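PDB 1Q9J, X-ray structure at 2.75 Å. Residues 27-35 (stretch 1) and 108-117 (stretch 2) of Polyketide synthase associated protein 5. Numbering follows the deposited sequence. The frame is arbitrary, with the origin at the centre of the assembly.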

ATOM      1  N   THR A  27     -11.193   2.042  -3.501  1.00 51.02           N
ATOM      2  CA  THR A  27     -12.539   2.046  -4.029  1.00 50.68           C
ATOM      3  C   THR A  27     -13.264   0.729  -3.833  1.00 51.48           C
ATOM      4  O   THR A  27     -12.789  -0.337  -4.215  1.00 52.23           O
ATOM      5  CB  THR A  27     -12.504   2.398  -5.513  1.00 49.23           C
ATOM      6  OG1 THR A  27     -11.716   3.585  -5.687  1.00 50.85           O
ATOM      7  CG2 THR A  27     -13.919   2.646  -6.032  1.00 46.47           C
ATOM      8  N   ILE A  28     -14.426   0.830  -3.215  1.00 53.93           N
ATOM      9  CA  ILE A  28     -15.258  -0.321  -2.961  1.00 59.36           C
ATOM     10  C   ILE A  28     -16.492  -0.232  -3.857  1.00 64.07           C
ATOM     11  O   ILE A  28     -17.301   0.696  -3.727  1.00 65.47           O
ATOM     12  CB  ILE A  28     -15.740  -0.354  -1.494  1.00 58.69           C
ATOM     13  CG1 ILE A  28     -14.560  -0.391  -0.542  1.00 57.79           C
ATOM     14  CG2 ILE A  28     -16.632  -1.547  -1.271  1.00 59.81           C
ATOM     15  CD1 ILE A  28     -14.041   0.985  -0.135  1.00 60.36           C
ATOM     16  N   GLN A  29     -16.631  -1.193  -4.762  1.00 64.85           N
ATOM     17  CA  GLN A  29     -17.782  -1.231  -5.651  1.00 66.48           C
ATOM     18  C   GLN A  29     -18.937  -1.813  -4.838  1.00 68.88           C
ATOM     19  O   GLN A  29     -18.826  -2.917  -4.325  1.00 74.48           O
ATOM     20  CB  GLN A  29     -17.475  -2.129  -6.848  1.00 67.09           C
ATOM     21  CG  GLN A  29     -18.630  -2.252  -7.807  1.00 73.29           C
ATOM     22  CD  GLN A  29     -19.244  -0.905  -8.138  1.00 76.28           C
ATOM     23  OE1 GLN A  29     -18.553   0.004  -8.605  1.00 72.65           O
ATOM     24  NE2 GLN A  29     -20.550  -0.766  -7.894  1.00 78.84           N
ATOM     25  N   LEU A  30     -20.041  -1.086  -4.708  1.00 68.14           N
ATOM     26  CA  LEU A  30     -21.152  -1.612  -3.924  1.00 70.00           C
ATOM     27  C   LEU A  30     -22.397  -1.981  -4.728  1.00 73.74           C
ATOM     28  O   LEU A  30     -22.510  -1.684  -5.923  1.00 73.19           O
ATOM     29  CB  LEU A  30     -21.539  -0.614  -2.833  1.00 67.83           C
ATOM     30  CG  LEU A  30     -20.393  -0.196  -1.909  1.00 69.28           C
ATOM     31  CD1 LEU A  30     -20.862   0.880  -0.942  1.00 67.36           C
ATOM     32  CD2 LEU A  30     -19.892  -1.414  -1.157  1.00 71.65           C
ATOM     33  N   ARG A  31     -23.321  -2.650  -4.043  1.00 74.99           N
ATOM     34  CA  ARG A  31     -24.593  -3.079  -4.608  1.00 76.30           C
ATOM     35  C   ARG A  31     -25.637  -3.043  -3.508  1.00 76.45           C
ATOM     36  O   ARG A  31     -25.578  -3.817  -2.553  1.00 78.30           O
ATOM     37  CB  ARG A  31     -24.511  -4.493  -5.185  1.00 79.08           C
ATOM     38  CG  ARG A  31     -25.888  -5.046  -5.559  1.00 84.97           C
ATOM     39  CD  ARG A  31     -25.795  -6.146  -6.597  1.00 87.84           C
ATOM     40  NE  ARG A  31     -25.353  -7.413  -6.036  1.00 92.85           N
ATOM     41  CZ  ARG A  31     -24.567  -8.273  -6.675  1.00 95.30           C
ATOM     42  NH1 ARG A  31     -24.133  -7.991  -7.898  1.00 97.21           N
ATOM     43  NH2 ARG A  31     -24.222  -9.421  -6.097  1.00 92.74           N
ATOM     44  N   GLY A  32     -26.596  -2.136  -3.644  1.00 76.68           N
ATOM     45  CA  GLY A  32     -27.633  -2.001  -2.637  1.00 76.20           C
ATOM     46  C   GLY A  32     -27.916  -0.541  -2.350  1.00 76.08           C
ATOM     47  O   GLY A  32     -27.531   0.342  -3.121  1.00 74.23           O
ATOM     48  N   VAL A  33     -28.581  -0.283  -1.230  1.00 75.66           N
ATOM     49  CA  VAL A  33     -28.937   1.081  -0.850  1.00 78.01           C
ATOM     50  C   VAL A  33     -27.961   1.743   0.129  1.00 75.80           C
ATOM     51  O   VAL A  33     -27.825   1.323   1.277  1.00 74.10           O
ATOM     52  CB  VAL A  33     -30.361   1.114  -0.250  1.00 81.37           C
ATOM     53  CG1 VAL A  33     -30.757   2.542   0.105  1.00 81.47           C
ATOM     54  CG2 VAL A  33     -31.340   0.519  -1.251  1.00 83.64           C
ATOM     55  N   ILE A  34     -27.296   2.791  -0.348  1.00 73.19           N
ATOM     56  CA  ILE A  34     -26.336   3.549   0.440  1.00 69.26           C
ATOM     57  C   ILE A  34     -27.047   4.673   1.191  1.00 68.60           C
ATOM     58  O   ILE A  34     -27.424   5.673   0.594  1.00 72.37           O
ATOM     59  CB  ILE A  34     -25.242   4.170  -0.474  1.00 67.83           C
ATOM     60  CG1 ILE A  34     -24.268   3.099  -0.928  1.00 65.40           C
ATOM     61  CG2 ILE A  34     -24.502   5.273   0.252  1.00 68.80           C
ATOM     62  CD1 ILE A  34     -24.865   2.109  -1.868  1.00 69.58           C
ATOM     63  N   ASP A  35     -27.242   4.498   2.493  1.00 66.05           N
ATOM     64  CA  ASP A  35     -27.908   5.512   3.312  1.00 64.01           C
ATOM     65  C   ASP A  35     -26.950   6.678   3.554  1.00 65.60           C
ATOM     66  O   ASP A  35     -26.438   6.865   4.658  1.00 66.97           O
ATOM     67  CB  ASP A  35     -28.358   4.887   4.640  1.00 61.78           C
ATOM     68  CG  ASP A  35     -28.851   5.915   5.652  1.00 64.79           C
ATOM     69  OD1 ASP A  35     -29.426   5.502   6.689  1.00 66.62           O
ATOM     70  OD2 ASP A  35     -28.662   7.133   5.435  1.00 64.42           O
ATOM     71  N   GLN A 108     -15.321  10.084  -1.489  1.00 67.27           N
ATOM     72  CA  GLN A 108     -16.179  10.265  -2.656  1.00 68.23           C
ATOM     73  C   GLN A 108     -17.154   9.115  -2.927  1.00 65.83           C
ATOM     74  O   GLN A 108     -16.738   8.009  -3.272  1.00 61.20           O
ATOM     75  CB  GLN A 108     -15.301  10.485  -3.885  1.00 71.35           C
ATOM     76  CG  GLN A 108     -16.071  10.790  -5.148  1.00 75.93           C
ATOM     77  CD  GLN A 108     -15.196  10.680  -6.371  1.00 77.88           C
ATOM     78  OE1 GLN A 108     -14.643   9.613  -6.651  1.00 77.99           O
ATOM     79  NE2 GLN A 108     -15.065  11.779  -7.115  1.00 80.07           N
ATOM     80  N   LEU A 109     -18.447   9.393  -2.785  1.00 66.01           N
ATOM     81  CA  LEU A 109     -19.481   8.396  -3.032  1.00 68.52           C
ATOM     82  C   LEU A 109     -20.230   8.672  -4.336  1.00 72.48           C
ATOM     83  O   LEU A 109     -20.863   9.717  -4.483  1.00 72.03           O
ATOM     84  CB  LEU A 109     -20.489   8.380  -1.890  1.00 65.72           C
ATOM     85  CG  LEU A 109     -21.668   7.431  -2.124  1.00 62.96           C
ATOM     86  CD1 LEU A 109     -21.159   6.002  -2.189  1.00 59.40           C
ATOM     87  CD2 LEU A 109     -22.692   7.597  -1.012  1.00 59.38           C
ATOM     88  N   ILE A 110     -20.171   7.729  -5.271  1.00 77.23           N
ATOM     89  CA  ILE A 110     -20.848   7.888  -6.556  1.00 82.76           C
ATOM     90  C   ILE A 110     -22.009   6.896  -6.706  1.00 84.77           C
ATOM     91  O   ILE A 110     -21.793   5.704  -6.924  1.00 84.11           O
ATOM     92  CB  ILE A 110     -19.868   7.682  -7.733  1.00 83.17           C
ATOM     93  CG1 ILE A 110     -18.595   8.484  -7.500  1.00 83.96           C
ATOM     94  CG2 ILE A 110     -20.503   8.160  -9.028  1.00 85.42           C
ATOM     95  CD1 ILE A 110     -17.574   8.315  -8.597  1.00 86.48           C
ATOM     96  N   LEU A 111     -23.234   7.405  -6.599  1.00 86.37           N
ATOM     97  CA  LEU A 111     -24.432   6.588  -6.719  1.00 88.10           C
ATOM     98  C   LEU A 111     -24.572   5.984  -8.112  1.00 92.72           C
ATOM     99  O   LEU A 111     -24.294   6.641  -9.119  1.00 92.26           O
ATOM    100  CB  LEU A 111     -25.665   7.428  -6.389  1.00 82.41           C
ATOM    101  CG  LEU A 111     -25.687   8.098  -5.017  1.00 79.61           C
ATOM    102  CD1 LEU A 111     -26.792   9.137  -5.002  1.00 79.33           C
ATOM    103  CD2 LEU A 111     -25.898   7.072  -3.915  1.00 75.22           C
ATOM    104  N   ARG A 112     -25.000   4.723  -8.156  1.00 97.89           N
ATOM    105  CA  ARG A 112     -25.186   4.000  -9.411  1.00102.73           C
ATOM    106  C   ARG A 112     -26.462   3.169  -9.382  1.00104.99           C
ATOM    107  O   ARG A 112     -27.369   3.425  -8.588  1.00105.38           O
ATOM    108  CB  ARG A 112     -23.995   3.076  -9.693  1.00103.69           C
ATOM    109  CG  ARG A 112     -22.691   3.782 -10.050  1.00109.99           C
ATOM    110  CD  ARG A 112     -22.857   4.692 -11.258  1.00114.87           C
ATOM    111  NE  ARG A 112     -21.679   4.692 -12.128  1.00120.29           N
ATOM    112  CZ  ARG A 112     -20.473   5.135 -11.778  1.00120.93           C
ATOM    113  NH1 ARG A 112     -20.266   5.624 -10.565  1.00122.50           N
ATOM    114  NH2 ARG A 112     -19.470   5.085 -12.646  1.00120.70           N
ATOM    115  N   GLU A 113     -26.520   2.172 -10.261  1.00107.80           N
ATOM    116  CA  GLU A 113     -27.673   1.281 -10.380  1.00110.89           C
ATOM    117  C   GLU A 113     -28.030   0.585  -9.063  1.00110.69           C
ATOM    118  O   GLU A 113     -28.695   1.164  -8.201  1.00111.25           O
ATOM    119  CB  GLU A 113     -27.397   0.218 -11.450  1.00114.80           C
ATOM    120  CG  GLU A 113     -27.067   0.766 -12.833  1.00120.58           C
ATOM    121  CD  GLU A 113     -28.236   1.474 -13.490  1.00123.39           C
ATOM    122  OE1 GLU A 113     -29.309   0.844 -13.640  1.00124.80           O
ATOM    123  OE2 GLU A 113     -28.079   2.658 -13.868  1.00125.34           O
ATOM    124  N   GLY A 114     -27.600  -0.669  -8.926  1.00109.24           N
ATOM    125  CA  GLY A 114     -27.877  -1.421  -7.717  1.00106.85           C
ATOM    126  C   GLY A 114     -27.107  -0.812  -6.567  1.00104.98           C
ATOM    127  O   GLY A 114     -27.663  -0.516  -5.511  1.00104.53           O
ATOM    128  N   GLY A 115     -25.812  -0.615  -6.782  1.00103.64           N
ATOM    129  CA  GLY A 115     -24.973  -0.031  -5.756  1.00100.49           C
ATOM    130  C   GLY A 115     -24.107   1.078  -6.314  1.00 97.31           C
ATOM    131  O   GLY A 115     -23.994   1.235  -7.531  1.00 98.08           O
ATOM    132  N   ALA A 116     -23.490   1.834  -5.409  1.00 93.13           N
ATOM    133  CA  ALA A 116     -22.624   2.958  -5.754  1.00 87.54           C
ATOM    134  C   ALA A 116     -21.147   2.593  -5.625  1.00 84.74           C
ATOM    135  O   ALA A 116     -20.808   1.432  -5.423  1.00 84.09           O
ATOM    136  CB  ALA A 116     -22.946   4.136  -4.846  1.00 85.14           C
ATOM    137  N   GLU A 117     -20.276   3.591  -5.760  1.00 83.49           N
ATOM    138  CA  GLU A 117     -18.836   3.387  -5.614  1.00 81.90           C
ATOM    139  C   GLU A 117     -18.318   4.263  -4.481  1.00 78.60           C
ATOM    140  O   GLU A 117     -18.424   5.488  -4.537  1.00 77.69           O
ATOM    141  CB  GLU A 117     -18.077   3.770  -6.880  1.00 83.08           C
ATOM    142  CG  GLU A 117     -18.491   3.032  -8.122  1.00 88.74           C
ATOM    143  CD  GLU A 117     -17.645   3.417  -9.327  1.00 92.16           C
ATOM    144  OE1 GLU A 117     -18.040   3.075 -10.467  1.00 95.12           O
ATOM    145  OE2 GLU A 117     -16.584   4.056  -9.130  1.00 90.33           O
TER

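Stretch 1 meets stretch 2 first as a strand that pairs with Glu117 and then runs along the loop before it, then through Ile34, whose CB points toward stretch 2. Thr27 opens lightly: its CB points toward stretch 2, and CG2 comes within 4.3 Å of Glu117 OE2. Ile28 contributes mainly backbone, its O lying 3.6 Å from Glu117 CA.

Gln29 pairs with Glu117 as an antiparallel, non-hydrogen-bonded bridge, CA to CA 4.7 Å, so both side chains rise from the same face of the sheet. The amide of Gln29 curls over its neighbour: OE1 rests 3.1 Å from Glu117 CG, while NE2 donates back to Leu30 O at 2.9 Å. Long side chains suit this partly exposed face: the Gln29 amide reaches both Leu30 O and Glu117 CG, and Glu117 OE1 lies 3.3 Å from Arg112 NH2, a charge pairing within stretch 2.

Leu30 supplies the first of two backbone hydrogen bonds, its N donating to Ala116 O at 2.7 Å. Its O meets Gly115 CA at 3.0 Å in a CA-H...O contact. Its side chain is buried, with CB sideways to the contact, so an apolar residue fits. Next, Arg31 CA approaches Gly115 CA to 3.3 Å, a spacing that needs glycine: a CB on Gly115 would clash with Leu30 O and Arg31 N. The Arg31 CB points away, leaving that crowded spot to main chain.

Gly32 N donates the second bond, to Gly114 O at 2.7 Å. Glycine is demanded here by its own backbone, since at phi 138° and psi -163° a CB would jam against the preceding carbonyl O. Val33 points away and adds no buried area.

Ile34 turns back toward stretch 2 and has the largest covered area of either stretch. Its CG2 lies a tight 3.2 Å from Leu109 CD2, and its CD1 lies 4.1 Å from Ala116 CB, a branched apolar side chain spanning two apolar neighbours. Asp35 leaves the contact to cap a helix. In all, 477 Å² is buried.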